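Local coordinates for protein deoxycytidylate deaminase (Cyanophage S-TIM5, PDB 4P9E) that probably catalyses the zinc-dependent deamination of dCMP to dUMP and is subject to allosteric inhibition by dTTP, at residues Glu7-Tyr12 and Val110-Tyr115; Ala32-Asn37 and Gln73-Lys78. All blocks are in the same frame, centred on the assembly; numbering follows the deposited sequence.

Overall arrangement
Both contacts pack a helix on the central mixed sheet, and their centres lie about 12 Å apart. Contact 1 places helix 6-20 beside strand 112-115; contact 2 places helix 71-80 against strand 31-36. Side chains alternate along strand 31-36, so Ala32 and Val34 point to helix 71-80, whereas Ile33 and Val35 reach Tyr12 of helix 6-20, with Tyr12 OH 3.7 Å from Val35 CG1. The two helices therefore cover opposite faces of the sheet. Contact 2 is the nearer to the catalytic centre: the side chain of Ala32 is about 5 Å from that of Glu72, the predicted proton donor, while the Tyr114 side chain is about 11 Å from it.

Contact 1 (Glu7-Tyr12 and Val110-Tyr115); sequences EIKEAY and VKKVYY
Lys9 of helix 6-20 reaches Tyr114 of strand 112-115 where this helix packs on one face of the central sheet of the cytidine deaminase fold. The backbones stay well apart, with Lys9 CA 9.0 Å from Tyr114 CA, and the lysine chain spans the gap. It crosses the tyrosine at about a right angle: Lys9 CD lies 3.6 Å from Tyr114 CE1, and a bend at chi3 (-88°) leads the ammonium along the ring edge, near the ring plane. There Lys9 NZ makes a weak hydrogen bond to Tyr114 OH at 3.3 Å.

Lys112, two residues before Tyr114 on the same strand, takes a different route. Its extended chain lays Lys112 CE over one ring face, 3.4 Å above the plane and offset toward the rim, and Lys112 NZ gives a second weak bond to Tyr114 OH at 3.0 Å. The stronger partner of Lys112 is Glu136 on strand 134-137, by a salt bridge; Lys9 makes a long, weak ion pair with the same carboxylate. Tyr114 is also stacked with Phe92 of strand 90-93.

Two ammonium groups, 4.3 Å apart between Lys9 NZ and Lys112 NZ, thus converge on one phenol oxygen. Glu136 probably offsets their charge, and together the lysines may polarise the phenol and make its ionisation easier.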
loop_
_atom_site.group_PDB
_atom_site.type_symbol
_atom_site.label_atom_id
_atom_site.label_comp_id
_atom_site.label_asym_id
_atom_site.label_seq_id
_atom_site.Cartn_x
_atom_site.Cartn_y
_atom_site.Cartn_z
ATOM N N GLU A 7 -10.734 28.794 0.134
ATOM C CA GLU A 7 -11.272 28.540 -1.198
ATOM C C GLU A 7 -11.081 27.088 -1.637
ATOM O O GLU A 7 -11.712 26.619 -2.585
ATOM C CB GLU A 7 -10.605 29.471 -2.198
ATOM C CG GLU A 7 -9.096 29.478 -2.070
ATOM C CD GLU A 7 -8.405 29.902 -3.346
ATOM O OE1 GLU A 7 -9.091 29.978 -4.393
ATOM O OE2 GLU A 7 -7.177 30.164 -3.300
ATOM N N ILE A 8 -10.197 26.379 -0.948
ATOM C CA ILE A 8 -9.936 24.988 -1.261
ATOM C C ILE A 8 -10.981 24.140 -0.563
ATOM O O ILE A 8 -11.471 23.158 -1.105
ATOM C CB ILE A 8 -8.502 24.605 -0.827
ATOM C CG1 ILE A 8 -7.498 25.154 -1.840
ATOM C CG2 ILE A 8 -8.331 23.109 -0.686
ATOM C CD1 ILE A 8 -6.073 24.729 -1.571
ATOM N N LYS A 9 -11.319 24.551 0.650
ATOM C CA LYS A 9 -12.371 23.933 1.430
ATOM C C LYS A 9 -13.640 23.905 0.592
ATOM O O LYS A 9 -14.313 22.872 0.461
ATOM C CB LYS A 9 -12.573 24.763 2.697
ATOM C CG LYS A 9 -13.223 24.041 3.848
ATOM C CD LYS A 9 -13.008 24.776 5.172
ATOM C CE LYS A 9 -11.716 24.352 5.871
ATOM N NZ LYS A 9 -11.691 24.663 7.343
ATOM N N GLU A 10 -13.933 25.049 -0.014
ATOM C CA GLU A 10 -15.122 25.221 -0.825
ATOM C C GLU A 10 -15.085 24.380 -2.097
ATOM O O GLU A 10 -16.109 23.845 -2.513
ATOM C CB GLU A 10 -15.319 26.704 -1.161
ATOM C CG GLU A 10 -16.550 27.033 -2.012
ATOM C CD GLU A 10 -17.886 26.803 -1.295
ATOM O OE1 GLU A 10 -17.930 26.874 -0.040
ATOM O OE2 GLU A 10 -18.895 26.555 -2.009
ATOM N N ALA A 11 -13.913 24.257 -2.712
ATOM C CA ALA A 11 -13.775 23.426 -3.907
ATOM C C ALA A 11 -14.099 21.961 -3.605
ATOM O O ALA A 11 -14.688 21.267 -4.431
ATOM C CB ALA A 11 -12.389 23.558 -4.508
ATOM N N TYR A 12 -13.727 21.511 -2.412
ATOM C CA TYR A 12 -14.085 20.174 -1.952
ATOM C C TYR A 12 -15.591 20.002 -1.835
ATOM O O TYR A 12 -16.149 19.037 -2.343
ATOM C CB TYR A 12 -13.416 19.863 -0.615
ATOM C CG TYR A 12 -11.926 19.674 -0.734
ATOM C CD1 TYR A 12 -11.383 19.022 -1.826
ATOM C CD2 TYR A 12 -11.059 20.155 0.245
ATOM C CE1 TYR A 12 -10.028 18.837 -1.938
ATOM C CE2 TYR A 12 -9.690 19.978 0.142
ATOM C CZ TYR A 12 -9.180 19.323 -0.955
ATOM O OH TYR A 12 -7.819 19.143 -1.080
ATOM N N VAL A 110 -11.974 8.899 10.899
ATOM C CA VAL A 110 -12.204 10.143 10.185
ATOM C C VAL A 110 -12.042 11.284 11.183
ATOM O O VAL A 110 -12.651 11.289 12.240
ATOM C CB VAL A 110 -13.572 10.155 9.506
ATOM C CG1 VAL A 110 -13.950 11.540 9.034
ATOM C CG2 VAL A 110 -13.564 9.189 8.334
ATOM N N LYS A 111 -11.169 12.222 10.850
ATOM C CA LYS A 111 -10.771 13.281 11.756
ATOM C C LYS A 111 -11.906 14.296 11.930
ATOM O O LYS A 111 -12.265 14.679 13.045
ATOM C CB LYS A 111 -9.521 13.948 11.186
ATOM C CG LYS A 111 -8.985 15.108 11.985
ATOM C CD LYS A 111 -7.645 15.565 11.429
ATOM C CE LYS A 111 -7.734 15.899 9.937
ATOM N NZ LYS A 111 -6.392 16.168 9.313
ATOM N N LYS A 112 -12.477 14.717 10.807
ATOM C CA LYS A 112 -13.512 15.725 10.820
ATOM C C LYS A 112 -14.471 15.549 9.640
ATOM O O LYS A 112 -14.075 15.112 8.567
ATOM C CB LYS A 112 -12.861 17.109 10.790
ATOM C CG LYS A 112 -13.814 18.260 10.585
ATOM C CD LYS A 112 -13.036 19.534 10.427
ATOM C CE LYS A 112 -13.901 20.768 10.617
ATOM N NZ LYS A 112 -13.070 21.955 10.332
ATOM N N VAL A 113 -15.734 15.885 9.859
ATOM C CA VAL A 113 -16.731 15.939 8.796
ATOM C C VAL A 113 -17.218 17.385 8.513
ATOM O O VAL A 113 -17.652 18.089 9.418
ATOM C CB VAL A 113 -17.957 15.035 9.124
ATOM C CG1 VAL A 113 -19.018 15.142 8.029
ATOM C CG2 VAL A 113 -17.533 13.578 9.324
ATOM N N TYR A 114 -17.120 17.814 7.256
ATOM C CA TYR A 114 -17.722 19.057 6.780
ATOM C C TYR A 114 -19.022 18.733 6.035
ATOM O O TYR A 114 -19.025 17.893 5.132
ATOM C CB TYR A 114 -16.789 19.775 5.801
ATOM C CG TYR A 114 -15.445 20.207 6.336
ATOM C CD1 TYR A 114 -15.221 21.514 6.725
ATOM C CD2 TYR A 114 -14.377 19.311 6.412
ATOM C CE1 TYR A 114 -13.974 21.918 7.208
ATOM C CE2 TYR A 114 -13.126 19.705 6.895
ATOM C CZ TYR A 114 -12.935 21.007 7.285
ATOM O OH TYR A 114 -11.709 21.403 7.763
ATOM N N TYR A 115 -20.121 19.383 6.403
ATOM C CA TYR A 115 -21.377 19.237 5.648
ATOM C C TYR A 115 -21.993 20.563 5.222
ATOM O O TYR A 115 -21.770 21.605 5.855
ATOM C CB TYR A 115 -22.408 18.429 6.420
ATOM C CG TYR A 115 -22.948 19.134 7.636
ATOM C CD1 TYR A 115 -24.126 19.864 7.570
ATOM C CD2 TYR A 115 -22.291 19.058 8.859
ATOM C CE1 TYR A 115 -24.637 20.502 8.677
ATOM C CE2 TYR A 115 -22.789 19.705 9.971
ATOM C CZ TYR A 115 -23.968 20.424 9.878
ATOM O OH TYR A 115 -24.481 21.075 10.986
#

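Contact 2 (Ala32-Asn37 and Gln73-Lys78)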
loop_
_atom_site.group_PDB
_atom_site.type_symbol
_atom_site.label_atom_id
_atom_site.label_comp_id
_atom_site.label_asym_id
_atom_site.label_seq_id
_atom_site.Cartn_x
_atom_site.Cartn_y
_atom_site.Cartn_z
ATOM N N ALA A 32 -20.345 12.611 -1.347
ATOM C CA ALA A 32 -19.281 12.649 -0.341
ATOM C C ALA A 32 -17.903 12.580 -1.005
ATOM O O ALA A 32 -17.761 12.063 -2.104
ATOM C CB ALA A 32 -19.453 11.531 0.699
ATOM N N ILE A 33 -16.906 13.128 -0.319
ATOM C CA ILE A 33 -15.528 13.230 -0.796
ATOM C C ILE A 33 -14.605 12.975 0.388
ATOM O O ILE A 33 -14.758 13.606 1.425
ATOM C CB ILE A 33 -15.251 14.646 -1.335
ATOM C CG1 ILE A 33 -15.837 14.797 -2.724
ATOM C CG2 ILE A 33 -13.790 14.921 -1.442
ATOM C CD1 ILE A 33 -15.148 13.948 -3.740
ATOM N N VAL A 34 -13.668 12.038 0.246
ATOM C CA VAL A 34 -12.635 11.850 1.263
ATOM C C VAL A 34 -11.361 12.613 0.900
ATOM O O VAL A 34 -10.863 12.530 -0.220
ATOM C CB VAL A 34 -12.350 10.353 1.562
ATOM C CG1 VAL A 34 -11.151 10.211 2.487
ATOM C CG2 VAL A 34 -13.571 9.712 2.216
ATOM N N VAL A 35 -10.857 13.396 1.846
ATOM C CA VAL A 35 -9.634 14.153 1.617
ATOM C C VAL A 35 -8.607 13.857 2.696
ATOM O O VAL A 35 -8.930 13.798 3.874
ATOM C CB VAL A 35 -9.902 15.670 1.540
ATOM C CG1 VAL A 35 -8.610 16.419 1.262
ATOM C CG2 VAL A 35 -10.936 15.967 0.463
ATOM N N LYS A 36 -7.366 13.651 2.283
ATOM C CA LYS A 36 -6.279 13.427 3.223
ATOM C C LYS A 36 -4.975 13.911 2.609
ATOM O O LYS A 36 -4.715 13.699 1.417
ATOM C CB LYS A 36 -6.202 11.948 3.570
ATOM C CG LYS A 36 -5.221 11.589 4.637
ATOM C CD LYS A 36 -5.348 10.122 4.934
ATOM C CE LYS A 36 -4.239 9.618 5.831
ATOM N NZ LYS A 36 -4.195 8.119 5.850
ATOM N N ASN A 37 -4.165 14.581 3.426
ATOM C CA ASN A 37 -2.869 15.104 2.988
ATOM C C ASN A 37 -2.908 15.876 1.670
ATOM O O ASN A 37 -2.032 15.716 0.827
ATOM C CB ASN A 37 -1.855 13.973 2.866
ATOM C CG ASN A 37 -1.768 13.129 4.123
ATOM O OD1 ASN A 37 -2.047 13.603 5.228
ATOM N ND2 ASN A 37 -1.388 11.865 3.961
ATOM N N GLN A 73 -21.322 5.611 2.847
ATOM C CA GLN A 73 -21.089 4.185 2.635
ATOM C C GLN A 73 -20.293 3.851 1.350
ATOM O O GLN A 73 -19.383 3.023 1.375
ATOM C CB GLN A 73 -22.409 3.429 2.679
ATOM C CG GLN A 73 -22.913 3.271 4.089
ATOM C CD GLN A 73 -24.396 2.946 4.180
ATOM O OE1 GLN A 73 -25.069 2.732 3.174
ATOM N NE2 GLN A 73 -24.917 2.929 5.407
ATOM N N ASN A 74 -20.625 4.512 0.248
ATOM C CA ASN A 74 -19.863 4.350 -0.987
ATOM C C ASN A 74 -18.398 4.794 -0.901
ATOM O O ASN A 74 -17.486 4.064 -1.314
ATOM C CB ASN A 74 -20.563 5.043 -2.146
ATOM C CG ASN A 74 -21.514 4.126 -2.864
ATOM O OD1 ASN A 74 -21.232 2.938 -3.032
ATOM N ND2 ASN A 74 -22.648 4.662 -3.293
ATOM N N ALA A 75 -18.175 5.984 -0.366
ATOM C CA ALA A 75 -16.825 6.467 -0.157
ATOM C C ALA A 75 -16.018 5.492 0.717
ATOM O O ALA A 75 -14.919 5.070 0.351
ATOM C CB ALA A 75 -16.853 7.872 0.458
ATOM N N LEU A 76 -16.587 5.137 1.863
ATOM C CA LEU A 76 -16.007 4.155 2.762
ATOM C C LEU A 76 -15.660 2.824 2.093
ATOM O O LEU A 76 -14.577 2.283 2.288
ATOM C CB LEU A 76 -16.979 3.893 3.904
ATOM C CG LEU A 76 -16.474 2.922 4.975
ATOM C CD1 LEU A 76 -15.225 3.457 5.641
ATOM C CD2 LEU A 76 -17.554 2.690 5.992
ATOM N N VAL A 77 -16.587 2.275 1.320
ATOM C CA VAL A 77 -16.300 1.035 0.609
ATOM C C VAL A 77 -15.155 1.213 -0.401
ATOM O O VAL A 77 -14.308 0.339 -0.545
ATOM C CB VAL A 77 -17.583 0.424 -0.033
ATOM C CG1 VAL A 77 -17.248 -0.468 -1.219
ATOM C CG2 VAL A 77 -18.383 -0.343 1.019
ATOM N N LYS A 78 -15.112 2.353 -1.075
ATOM C CA LYS A 78 -13.985 2.634 -1.961
ATOM C C LYS A 78 -12.661 2.698 -1.213
ATOM O O LYS A 78 -11.644 2.234 -1.731
ATOM C CB LYS A 78 -14.209 3.911 -2.774
ATOM C CG LYS A 78 -15.123 3.702 -3.938
ATOM C CD LYS A 78 -15.501 4.991 -4.613
ATOM C CE LYS A 78 -16.620 4.748 -5.624
ATOM N NZ LYS A 78 -17.045 5.997 -6.297
#
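Ala75 of helix 71-80 meets Ala32 and Val34 of strand 31-36 in a buried, apolar helix-on-sheet contact, centred about 6 Å from the middle of the chain. The backbones come closest at Ala32 and Ala75, whose CA atoms are 6.7 Å apart, a spacing that small side chains permit. One methyl carries the helix side of the contact: Ala75 CB lies 4.5 Å from Ala32 CB and 4.2 Å from Val34 CG2. The two strand residues are of the same parity, with Ile33 between them pointing away, so Ala75 faces two successive side chains on one side of the strand. Val34 contributes a single branch. Its CG1 stands anti to the backbone N (chi1 173°), which leaves CG2 beside that nitrogen and turned to the helix.

Contact is by van der Waals packing alone, and the summed buried surface is small, 95 Å². The same strand side chains, Ala32 and Val34, also touch Leu91 of strand 90-93, the next strand in the sheet.

Around this apolar patch the helix carries polar groups. Asn74 ND2 hydrogen-bonds to the backbone oxygen of Trp45, and Lys78 NZ to that of His43, tying the helix to strand 39-45; Lys78 NZ also hydrogen-bonds to the backbone oxygen of Gly38 of a neighbouring subunit. Asn74 and Lys78 bind dCMP and dTTP in other structures of the protein, though neither ligand occupies this chain.

Just before the helix stands His70, which holds the zinc ion with Cys98 and Cys101, and Glu72 in its first turn is the predicted proton donor. A helix that starts right after a zinc-binding histidine and bears the predicted proton donor, laid on the central sheet beside helix 99-107, which carries Cys101 while Cys98 lies just before it, is characteristic of the cytidine and deoxycytidylate deaminase fold.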